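Local coordinates for protein Phospholipase/Carboxylesterase (Dyadobacter fermentans, PDB 4H0C) that probably hydrolyses carboxylic esters and possibly also the palmitoyl thioesters of proteins, as an alpha/beta-hydrolase of the phospholipase/carboxylesterase family, at residues 105-109 with 129-133; 154-158 with 200-204. The contacts are given in a common frame with arbitrary orientation. Numbering follows the deposited sequence.

Contact 1 (105-109 with 129-133)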
loop_
_atom_site.group_PDB
_atom_site.type_symbol
_atom_site.label_atom_id
_atom_site.label_comp_id
_atom_site.label_asym_id
_atom_site.label_seq_id
_atom_site.Cartn_x
_atom_site.Cartn_y
_atom_site.Cartn_z
ATOM N N ALA A 105 -1.081 -4.366 1.629
ATOM C CA ALA A 105 -2.482 -3.962 1.523
ATOM C C ALA A 105 -2.664 -2.596 2.148
ATOM O O ALA A 105 -2.229 -2.367 3.275
ATOM C CB ALA A 105 -3.397 -4.991 2.174
ATOM N N GLY A 106 -3.287 -1.675 1.428
ATOM C CA GLY A 106 -3.459 -0.316 1.939
ATOM C C GLY A 106 -4.790 0.228 1.478
ATOM O O GLY A 106 -5.298 -0.197 0.428
ATOM N N PHE A 107 -5.351 1.166 2.248
ATOM C CA PHE A 107 -6.553 1.886 1.824
ATOM C C PHE A 107 -6.246 3.358 1.776
ATOM O O PHE A 107 -5.668 3.894 2.721
ATOM C CB PHE A 107 -7.735 1.655 2.800
ATOM C CG PHE A 107 -8.924 2.524 2.523
ATOM C CD1 PHE A 107 -9.627 2.399 1.320
ATOM C CD2 PHE A 107 -9.336 3.476 3.446
ATOM C CE1 PHE A 107 -10.728 3.200 1.043
ATOM C CE2 PHE A 107 -10.448 4.278 3.183
ATOM C CZ PHE A 107 -11.145 4.144 1.982
ATOM N N SER A 108 -6.683 4.014 0.702
ATOM C CA SER A 108 -6.633 5.481 0.601
ATOM C C SER A 108 -5.191 6.002 0.783
ATOM O O SER A 108 -4.314 5.604 0.020
ATOM C CB SER A 108 -7.687 6.130 1.531
ATOM O OG SER A 108 -7.969 7.466 1.150
ATOM N N GLN A 109 -4.925 6.837 1.789
ATOM C CA GLN A 109 -3.564 7.318 2.039
ATOM C C GLN A 109 -2.577 6.165 2.134
ATOM O O GLN A 109 -1.451 6.280 1.624
ATOM C CB GLN A 109 -3.503 8.196 3.295
ATOM C CG GLN A 109 -2.188 8.957 3.457
ATOM C CD GLN A 109 -2.079 9.632 4.821
ATOM O OE1 GLN A 109 -2.280 8.987 5.853
ATOM N NE2 GLN A 109 -1.748 10.935 4.832
ATOM N N ILE A 129 -2.103 -4.912 -2.870
ATOM C CA ILE A 129 -3.510 -4.506 -2.901
ATOM C C ILE A 129 -3.620 -3.030 -2.549
ATOM O O ILE A 129 -3.296 -2.613 -1.422
ATOM C CB ILE A 129 -4.314 -5.344 -1.894
ATOM C CG1 ILE A 129 -4.174 -6.845 -2.192
ATOM C CG2 ILE A 129 -5.765 -4.903 -1.913
ATOM C CD1 ILE A 129 -4.380 -7.696 -0.949
ATOM N N ALA A 130 -4.044 -2.222 -3.517
ATOM C CA ALA A 130 -4.159 -0.779 -3.333
ATOM C C ALA A 130 -5.604 -0.344 -3.483
ATOM O O ALA A 130 -6.077 -0.029 -4.597
ATOM C CB ALA A 130 -3.257 -0.041 -4.314
ATOM N N PHE A 131 -6.337 -0.372 -2.366
ATOM C CA PHE A 131 -7.742 0.063 -2.361
ATOM C C PHE A 131 -7.792 1.583 -2.400
ATOM O O PHE A 131 -7.488 2.245 -1.405
ATOM C CB PHE A 131 -8.490 -0.404 -1.098
ATOM C CG PHE A 131 -8.635 -1.901 -0.959
ATOM C CD1 PHE A 131 -9.328 -2.656 -1.905
ATOM C CD2 PHE A 131 -8.122 -2.553 0.177
ATOM C CE1 PHE A 131 -9.487 -4.031 -1.736
ATOM C CE2 PHE A 131 -8.287 -3.916 0.354
ATOM C CZ PHE A 131 -8.965 -4.668 -0.611
ATOM N N THR A 132 -8.214 2.124 -3.542
ATOM C CA THR A 132 -8.380 3.580 -3.746
ATOM C C THR A 132 -7.103 4.378 -3.491
ATOM O O THR A 132 -6.997 5.167 -2.529
ATOM C CB THR A 132 -9.564 4.137 -2.953
ATOM O OG1 THR A 132 -10.694 3.273 -3.160
ATOM C CG2 THR A 132 -9.938 5.591 -3.433
ATOM N N GLY A 133 -6.123 4.168 -4.355
ATOM C CA GLY A 133 -4.879 4.902 -4.252
ATOM C C GLY A 133 -4.176 5.024 -5.591
ATOM O O GLY A 133 -4.538 4.365 -6.573
#
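Phe131, Ala105 and Ile129 give up the most surface here, and all three project from the same face of a parallel strand pair that delivers a serine to the end of an alpha/beta-hydrolase sheet. Ala105 is paired with Ile129, and Ala105 CB lies 4.2 Å from Ile129 CB. Phe107 is paired with Phe131, and Phe107 CD1 lies 3.9 Å from Phe131 CB. The backbone bonds follow the staggered parallel pattern: Gly106 N donates to Ile129 O (3.0 Å), Phe131 N to Gly106 O (3.0 Å), and Ser108 N to Phe131 O (2.9 Å). The last one carries the pairing one residue past the end of strand 105-107. There Ser108 adopts a strained backbone with positive phi (57°) and negative psi (-120°), consistent with the nucleophile elbow of a GxSxG motif. Its OG is hydrogen-bonded to His194 NE2, consistent with a catalytic serine, and also to a citrate that probably came from the crystallisation liquor. The two strands belong to a right-handed beta-alpha-beta unit whose connecting helix 109-120 packs on Ala130, while helix 198-206 covers Ile129 and Phe131 on the opposite face.

Contact 2 (154-158 with 200-204)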
loop_
_atom_site.group_PDB
_atom_site.type_symbol
_atom_site.label_atom_id
_atom_site.label_comp_id
_atom_site.label_asym_id
_atom_site.label_seq_id
_atom_site.Cartn_x
_atom_site.Cartn_y
_atom_site.Cartn_z
ATOM N N VAL A 154 -1.057 -7.253 -8.834
ATOM C CA VAL A 154 -1.396 -5.981 -8.207
ATOM C C VAL A 154 -2.863 -5.694 -8.478
ATOM O O VAL A 154 -3.319 -5.819 -9.613
ATOM C CB VAL A 154 -0.550 -4.801 -8.768
ATOM C CG1 VAL A 154 -0.946 -3.472 -8.134
ATOM C CG2 VAL A 154 0.943 -5.053 -8.586
ATOM N N PHE A 155 -3.603 -5.347 -7.427
ATOM C CA PHE A 155 -4.985 -4.875 -7.556
ATOM C C PHE A 155 -5.025 -3.403 -7.203
ATOM O O PHE A 155 -4.563 -3.004 -6.146
ATOM C CB PHE A 155 -5.921 -5.647 -6.634
ATOM C CG PHE A 155 -7.346 -5.155 -6.672
ATOM C CD1 PHE A 155 -8.207 -5.550 -7.710
ATOM C CD2 PHE A 155 -7.829 -4.260 -5.708
ATOM C CE1 PHE A 155 -9.528 -5.086 -7.765
ATOM C CE2 PHE A 155 -9.153 -3.807 -5.757
ATOM C CZ PHE A 155 -9.996 -4.216 -6.788
ATOM N N ILE A 156 -5.551 -2.594 -8.110
ATOM C CA ILE A 156 -5.688 -1.165 -7.874
ATOM C C ILE A 156 -7.113 -0.751 -8.217
ATOM O O ILE A 156 -7.632 -1.061 -9.285
ATOM C CB ILE A 156 -4.609 -0.329 -8.631
ATOM C CG1 ILE A 156 -4.701 1.166 -8.290
ATOM C CG2 ILE A 156 -4.668 -0.565 -10.134
ATOM C CD1 ILE A 156 -3.543 1.994 -8.849
ATOM N N SER A 157 -7.755 -0.073 -7.280
ATOM C CA SER A 157 -9.125 0.380 -7.509
ATOM C C SER A 157 -9.305 1.831 -7.139
ATOM O O SER A 157 -8.486 2.416 -6.442
ATOM C CB SER A 157 -10.080 -0.450 -6.676
ATOM O OG SER A 157 -9.773 -0.282 -5.311
ATOM N N THR A 158 -10.386 2.403 -7.642
ATOM C CA THR A 158 -10.897 3.677 -7.170
ATOM C C THR A 158 -12.368 3.794 -7.547
ATOM O O THR A 158 -12.915 2.951 -8.288
ATOM C CB THR A 158 -10.070 4.890 -7.681
ATOM O OG1 THR A 158 -10.460 6.076 -6.961
ATOM C CG2 THR A 158 -10.233 5.099 -9.200
ATOM N N GLU A 200 -14.787 -5.462 -3.939
ATOM C CA GLU A 200 -13.326 -5.362 -3.921
ATOM C C GLU A 200 -12.747 -6.439 -3.027
ATOM O O GLU A 200 -11.763 -7.077 -3.389
ATOM C CB GLU A 200 -12.872 -3.992 -3.415
ATOM C CG GLU A 200 -13.051 -2.883 -4.424
ATOM C CD GLU A 200 -12.955 -1.517 -3.781
ATOM O OE1 GLU A 200 -14.005 -1.026 -3.321
ATOM O OE2 GLU A 200 -11.832 -0.948 -3.743
ATOM N N ILE A 201 -13.387 -6.658 -1.882
ATOM C CA ILE A 201 -12.930 -7.679 -0.936
ATOM C C ILE A 201 -12.969 -9.074 -1.569
ATOM O O ILE A 201 -11.969 -9.804 -1.494
ATOM C CB ILE A 201 -13.745 -7.663 0.381
ATOM C CG1 ILE A 201 -13.498 -6.354 1.146
ATOM C CG2 ILE A 201 -13.407 -8.876 1.261
ATOM C CD1 ILE A 201 -12.064 -6.153 1.603
ATOM N N GLN A 202 -14.105 -9.428 -2.184
ATOM C CA GLN A 202 -14.264 -10.743 -2.821
ATOM C C GLN A 202 -13.272 -10.898 -3.960
ATOM O O GLN A 202 -12.690 -11.976 -4.148
ATOM C CB GLN A 202 -15.646 -10.929 -3.445
ATOM C CG GLN A 202 -16.855 -10.839 -2.537
ATOM C CD GLN A 202 -18.138 -11.170 -3.296
ATOM O OE1 GLN A 202 -19.010 -10.311 -3.481
ATOM N NE2 GLN A 202 -18.248 -12.421 -3.761
ATOM N N LEU A 203 -13.135 -9.837 -4.757
ATOM C CA LEU A 203 -12.267 -9.896 -5.918
ATOM C C LEU A 203 -10.826 -10.113 -5.499
ATOM O O LEU A 203 -10.123 -10.937 -6.095
ATOM C CB LEU A 203 -12.414 -8.657 -6.796
ATOM C CG LEU A 203 -11.672 -8.717 -8.132
ATOM C CD1 LEU A 203 -11.943 -10.015 -8.895
ATOM C CD2 LEU A 203 -12.066 -7.483 -8.935
ATOM N N VAL A 204 -10.397 -9.398 -4.460
ATOM C CA VAL A 204 -9.033 -9.564 -3.961
ATOM C C VAL A 204 -8.848 -10.991 -3.418
ATOM O O VAL A 204 -7.807 -11.630 -3.640
ATOM C CB VAL A 204 -8.672 -8.479 -2.925
ATOM C CG1 VAL A 204 -7.428 -8.868 -2.152
ATOM C CG2 VAL A 204 -8.443 -7.151 -3.649
#
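Helix-on-sheet packing, the basic layering of the alpha/beta-hydrolase fold, is illustrated by helix 198-206 lying almost antiparallel to strand 153-160: the short segment axes approach to 10.4 Å at an angle of 168°. Phe155 and Ser157, two residues apart on the strand, both direct CA-to-CB toward the helix. Along the helix, Glu200 comes first. Its CA-to-CB bond points sideways, yet the extended side chain carries the carboxylate back to the sheet, where OE2 meets Ser157, and Glu200 CG lies by the edge of the Phe155 ring, 4.1 Å from Phe155 CZ. The charge itself is met by Arg192, in a salt bridge to OE1. Three residues later, Leu203 sets CD2 3.7 Å from Phe155 CE1. Val204, one turn beyond Glu200 and tied to its O through the backbone N (2.9 Å), lays CG2 over a face of the Phe155 ring in a CH-pi contact, 4.0 Å from the centroid. Phe155 is thus the apolar centre of the contact; its polar counterpart is the short hydrogen bond from Ser157 OG to Glu200 OE2, 2.7 Å long.

Hydrogen-bonded pairing within a sheet and packing of a helix on its face are separate kinds of contact, and both occur here. The centres of contacts 1 and 2 are 9 Å apart, and contact 1 closes along the chain before contact 2 opens. Strands 102-107, 127-131 and 153-160 are successive neighbours in the sheet; the last two are joined by probable hydrogen bonds from Ala130 N to Phe155 O (2.8 Å) and from Ser157 N to Ala130 O (3.2 Å). Helix 198-206 lies over both and also reaches strand 183-190; Val204 touches Phe131 and Phe155. The probable nucleophile, Ser108, sits just past strand 102-107 of this sheet, whose face bearing Ile129 and Phe131 that helix covers.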